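Local coordinates for protein ALKF (Bacillus cereus, PDB 3ZBO) that is of uncertain cellular role but belongs to a family related to the HEAT-like repeat DNA glycosylases and has affinity for branched DNA structures, at residues V107-S110 with E111-I114; K130-A133 with G134-Y138. One frame throughout, in Å; residues are numbered along the deposited sequence. Where two conformers were deposited one is given.

Contact 1: V107-S110 with E111-I114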
loop_
_atom_site.group_PDB
_atom_site.type_symbol
_atom_site.label_atom_id
_atom_site.label_comp_id
_atom_site.label_asym_id
_atom_site.label_seq_id
_atom_site.Cartn_x
_atom_site.Cartn_y
_atom_site.Cartn_z
ATOM N N VAL A 107 -2.583 -3.748 -0.680
ATOM C CA VAL A 107 -3.500 -4.018 0.427
ATOM C C VAL A 107 -4.329 -5.278 0.044
ATOM O O VAL A 107 -4.488 -6.149 0.936
ATOM C CB VAL A 107 -4.392 -2.807 0.654
ATOM C CG1 VAL A 107 -5.421 -3.124 1.758
ATOM C CG2 VAL A 107 -3.634 -1.541 1.032
ATOM N N THR A 108 -4.804 -5.389 -1.190
ATOM C CA THR A 108 -5.503 -6.614 -1.596
ATOM C C THR A 108 -4.581 -7.835 -1.408
ATOM O O THR A 108 -4.954 -8.829 -0.851
ATOM C CB THR A 108 -5.905 -6.459 -3.007
ATOM O OG1 THR A 108 -6.798 -5.328 -3.103
ATOM C CG2 THR A 108 -6.701 -7.682 -3.481
ATOM N N LEU A 109 -3.313 -7.663 -1.798
ATOM C CA LEU A 109 -2.328 -8.779 -1.598
ATOM C C LEU A 109 -2.151 -9.171 -0.141
ATOM O O LEU A 109 -2.035 -10.368 0.185
ATOM C CB LEU A 109 -0.982 -8.426 -2.274
ATOM C CG LEU A 109 0.158 -9.482 -2.148
ATOM C CD1 LEU A 109 -0.311 -10.791 -2.896
ATOM C CD2 LEU A 109 1.431 -8.953 -2.746
ATOM N N SER A 110 -2.136 -8.164 0.750
ATOM C CA SER A 110 -1.938 -8.459 2.193
ATOM C C SER A 110 -3.093 -9.275 2.759
ATOM O O SER A 110 -2.913 -9.813 3.865
ATOM C CB SER A 110 -1.737 -7.098 2.980
ATOM O OG SER A 110 -2.986 -6.455 3.087
ATOM N N GLU A 111 -4.200 -9.355 2.023
ATOM C CA GLU A 111 -5.396 -10.085 2.498
ATOM C C GLU A 111 -5.488 -11.452 1.832
ATOM O O GLU A 111 -6.474 -12.173 2.065
ATOM C CB GLU A 111 -6.644 -9.260 2.211
ATOM C CG GLU A 111 -6.787 -7.987 3.128
ATOM C CD GLU A 111 -6.893 -8.345 4.608
ATOM O OE1 GLU A 111 -7.556 -9.363 4.926
ATOM O OE2 GLU A 111 -6.317 -7.626 5.454
ATOM N N SER A 112 -4.496 -11.786 1.005
ATOM C CA SER A 112 -4.486 -13.063 0.331
ATOM C C SER A 112 -3.750 -14.092 1.179
ATOM O O SER A 112 -3.176 -13.790 2.215
ATOM C CB SER A 112 -3.759 -12.878 -1.010
ATOM O OG SER A 112 -2.387 -12.929 -0.762
ATOM N N ASN A 113 -3.678 -15.325 0.635
ATOM C CA ASN A 113 -2.900 -16.372 1.256
ATOM C C ASN A 113 -1.544 -16.538 0.662
ATOM O O ASN A 113 -0.844 -17.459 1.042
ATOM C CB ASN A 113 -3.669 -17.727 1.108
ATOM C CG ASN A 113 -5.015 -17.724 1.828
ATOM O OD1 ASN A 113 -6.031 -18.278 1.310
ATOM N ND2 ASN A 113 -5.050 -17.134 2.994
ATOM N N ILE A 114 -1.095 -15.648 -0.242
ATOM C CA ILE A 114 0.194 -15.816 -0.884
ATOM C C ILE A 114 1.010 -14.527 -0.795
ATOM O O ILE A 114 1.916 -14.258 -1.558
ATOM C CB ILE A 114 0.028 -16.206 -2.376
ATOM C CG1 ILE A 114 -0.940 -15.247 -3.101
ATOM C CG2 ILE A 114 -0.635 -17.590 -2.412
ATOM C CD1 ILE A 114 -0.967 -15.446 -4.587
HETATM O O HOH W 1 -4.645 -5.632 5.141
#
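Ser112 folds back on Leu109 where the chain leaves helix 98-110 and turns toward helix 115-124, and its hydroxyl forms an ST turn in the short link between them. Ser112 OG donates to Leu109 O at 2.8 Å, in the carbonyl plane and on a lone pair. The same oxygen takes Ser112 N at 3.0 Å from well above that plane, so one residue grips the last turn of the helix twice. Because OG sits between its own backbone N and carbonyl carbon (chi1 81°), it can also receive Ile114 N at 3.1 Å in a nearly straight bond of 164°. Serine suits this place, since one short hydroxyl donates backward and accepts forward, holding the N-cap residue of the next helix. Leu109 has its CD1 branch alongside this hydroxyl, and the leucine packs against Phe88, Val118 and Trp122.

Just before it in the chain, Glu111 has CG beside its backbone N (chi1 -72°), near Ser110 OG. The chain then bends at chi2, and in the conformer described, one of two, the carboxylate meets that hydroxyl through a water, which donates to Glu111 OE2 at 2.6 Å and to Ser110 OG at 2.8 Å. In this conformer Lys237 forms a long, weak ion pair with OE2. Glu111 N, 3.0 Å from Thr108 O, ties the backbone to the helix. Arg145 secures the turn from outside, reaching the carbonyl oxygens of Ser110 and Ser112. Ser110 OG, besides taking the water, donates to Val107 O at 2.6 Å.

Contact 2: K130-A133 with G134-Y138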
loop_
_atom_site.group_PDB
_atom_site.type_symbol
_atom_site.label_atom_id
_atom_site.label_comp_id
_atom_site.label_asym_id
_atom_site.label_seq_id
_atom_site.Cartn_x
_atom_site.Cartn_y
_atom_site.Cartn_z
ATOM N N LYS A 130 6.519 -2.002 -8.609
ATOM C CA LYS A 130 6.347 -3.348 -8.057
ATOM C C LYS A 130 7.087 -3.535 -6.708
ATOM O O LYS A 130 6.516 -4.104 -5.742
ATOM C CB LYS A 130 6.919 -4.454 -8.995
ATOM C CG LYS A 130 6.066 -4.697 -10.115
ATOM C CD LYS A 130 6.652 -6.012 -10.838
ATOM C CE LYS A 130 6.111 -6.037 -12.254
ATOM N NZ LYS A 130 6.695 -7.365 -12.718
ATOM N N MET A 131 8.291 -2.951 -6.632
ATOM C CA MET A 131 8.997 -3.030 -5.357
ATOM C C MET A 131 8.242 -2.227 -4.311
ATOM O O MET A 131 8.195 -2.657 -3.174
ATOM C CB MET A 131 10.437 -2.453 -5.457
ATOM C CG MET A 131 11.214 -3.412 -6.416
ATOM S SD MET A 131 12.995 -2.984 -6.426
ATOM C CE MET A 131 13.031 -1.341 -7.161
ATOM N N SER A 132 7.743 -1.047 -4.691
ATOM C CA SER A 132 6.947 -0.245 -3.705
ATOM C C SER A 132 5.767 -1.074 -3.182
ATOM O O SER A 132 5.480 -1.050 -1.970
ATOM C CB SER A 132 6.422 1.022 -4.398
ATOM O OG SER A 132 5.863 1.857 -3.389
ATOM N N ALA A 133 5.084 -1.805 -4.059
ATOM C CA ALA A 133 3.951 -2.634 -3.619
ATOM C C ALA A 133 4.437 -3.758 -2.707
ATOM O O ALA A 133 3.739 -4.051 -1.714
ATOM C CB ALA A 133 3.212 -3.250 -4.831
ATOM N N GLY A 134 5.623 -4.354 -2.993
ATOM C CA GLY A 134 6.032 -5.464 -2.173
ATOM C C GLY A 134 6.406 -4.962 -0.758
ATOM O O GLY A 134 5.982 -5.613 0.213
ATOM N N TRP A 135 7.150 -3.849 -0.630
ATOM C CA TRP A 135 7.474 -3.258 0.738
ATOM C C TRP A 135 6.197 -2.841 1.390
ATOM O O TRP A 135 6.036 -3.086 2.607
ATOM C CB TRP A 135 8.426 -2.091 0.567
ATOM C CG TRP A 135 9.824 -2.552 0.151
ATOM C CD1 TRP A 135 10.447 -2.416 -1.052
ATOM C CD2 TRP A 135 10.805 -3.154 1.045
ATOM N NE1 TRP A 135 11.724 -2.960 -0.997
ATOM C CE2 TRP A 135 11.965 -3.390 0.286
ATOM C CE3 TRP A 135 10.793 -3.497 2.422
ATOM C CZ2 TRP A 135 13.139 -3.960 0.824
ATOM C CZ3 TRP A 135 11.921 -4.058 2.979
ATOM C CH2 TRP A 135 13.109 -4.302 2.208
ATOM N N SER A 136 5.266 -2.218 0.620
ATOM C CA SER A 136 3.999 -1.779 1.229
ATOM C C SER A 136 3.215 -2.996 1.794
ATOM O O SER A 136 2.683 -2.888 2.887
ATOM C CB SER A 136 3.120 -1.043 0.222
ATOM O OG SER A 136 3.780 0.200 -0.216
ATOM N N CYS A 137 3.174 -4.068 1.020
ATOM C CA CYS A 137 2.423 -5.249 1.498
ATOM C C CYS A 137 3.003 -5.700 2.800
ATOM O O CYS A 137 2.172 -6.034 3.693
ATOM C CB CYS A 137 2.607 -6.287 0.419
ATOM S SG CYS A 137 1.702 -7.836 0.847
ATOM N N TYR A 138 4.322 -5.712 2.965
ATOM C CA TYR A 138 4.854 -6.102 4.279
ATOM C C TYR A 138 4.357 -5.177 5.385
ATOM O O TYR A 138 4.105 -5.622 6.516
ATOM C CB TYR A 138 6.375 -6.218 4.356
ATOM C CG TYR A 138 6.838 -7.586 3.947
ATOM C CD1 TYR A 138 7.088 -7.895 2.601
ATOM C CD2 TYR A 138 6.936 -8.595 4.921
ATOM C CE1 TYR A 138 7.485 -9.198 2.272
ATOM C CE2 TYR A 138 7.388 -9.899 4.548
ATOM C CZ TYR A 138 7.619 -10.149 3.269
ATOM O OH TYR A 138 8.029 -11.435 2.969
#
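Ser132 O receives two bonds from Ser136, one turn further along helix 128-144: the hydroxyl OG at 2.7 Å and the backbone N at 2.8 Å, from opposite faces of the carbonyl plane. With OG beside its own backbone N (chi1 -64°), the serine folds back on the carbonyl four residues earlier, a common way for a helix to satisfy a buried serine hydroxyl, here in a central helix of an all-helical, probably HEAT-like, body. The neighbouring i to i+4 bonds frame this pair: Trp135 N meets Met131 O at 3.0 Å with an N-H...O angle of 175°, while Cys137 N meets Ala133 O at 2.8 Å.

The CD1 corner of the Trp135 indole lies 3.1 Å from Met131 O, which stands obliquely to the ring. CD1 is also 4.4 Å from Met131 CB, a loose apolar contact before the rest of the methionine leads off. Ala133 suits its place by being small, its methyl packing against Ser101 and Trp122; Gly134 is buried, its N bonding to Lys130 O at 2.9 Å. Ser132 OG, whose partners lie beyond this turn, bonds to Asp102 and to the carbonyl of Arg172.

Helix 98-110 packs against Ser136 and Cys137 through Asp102, Ala106 and Leu109. Helix 115-124 meets Trp135 and Tyr138, and helix 171-187 takes the indole against Ala176 and Met177, with Phe180 edge-to-face to it.

Contact 1 closes at residue 114, before contact 2 opens at 130; helix 115-124 lies between them in the chain. Their centres are about 11 Å apart, and they meet directly: Leu109 CG packs on Cys137 SG at 3.7 Å, joining the end of helix 98-110 to the middle of helix 128-144. Contact 1 is the link that carries the chain from helix 98-110 to helix 115-124, whereas contact 2 is a turn within a single helix packed against both of those helices. Together they show how successive helices stack, in an architecture consistent with the protein's relation to the HEAT-like repeat glycosylases, with both contacts inside the DNA alkylation repair family region.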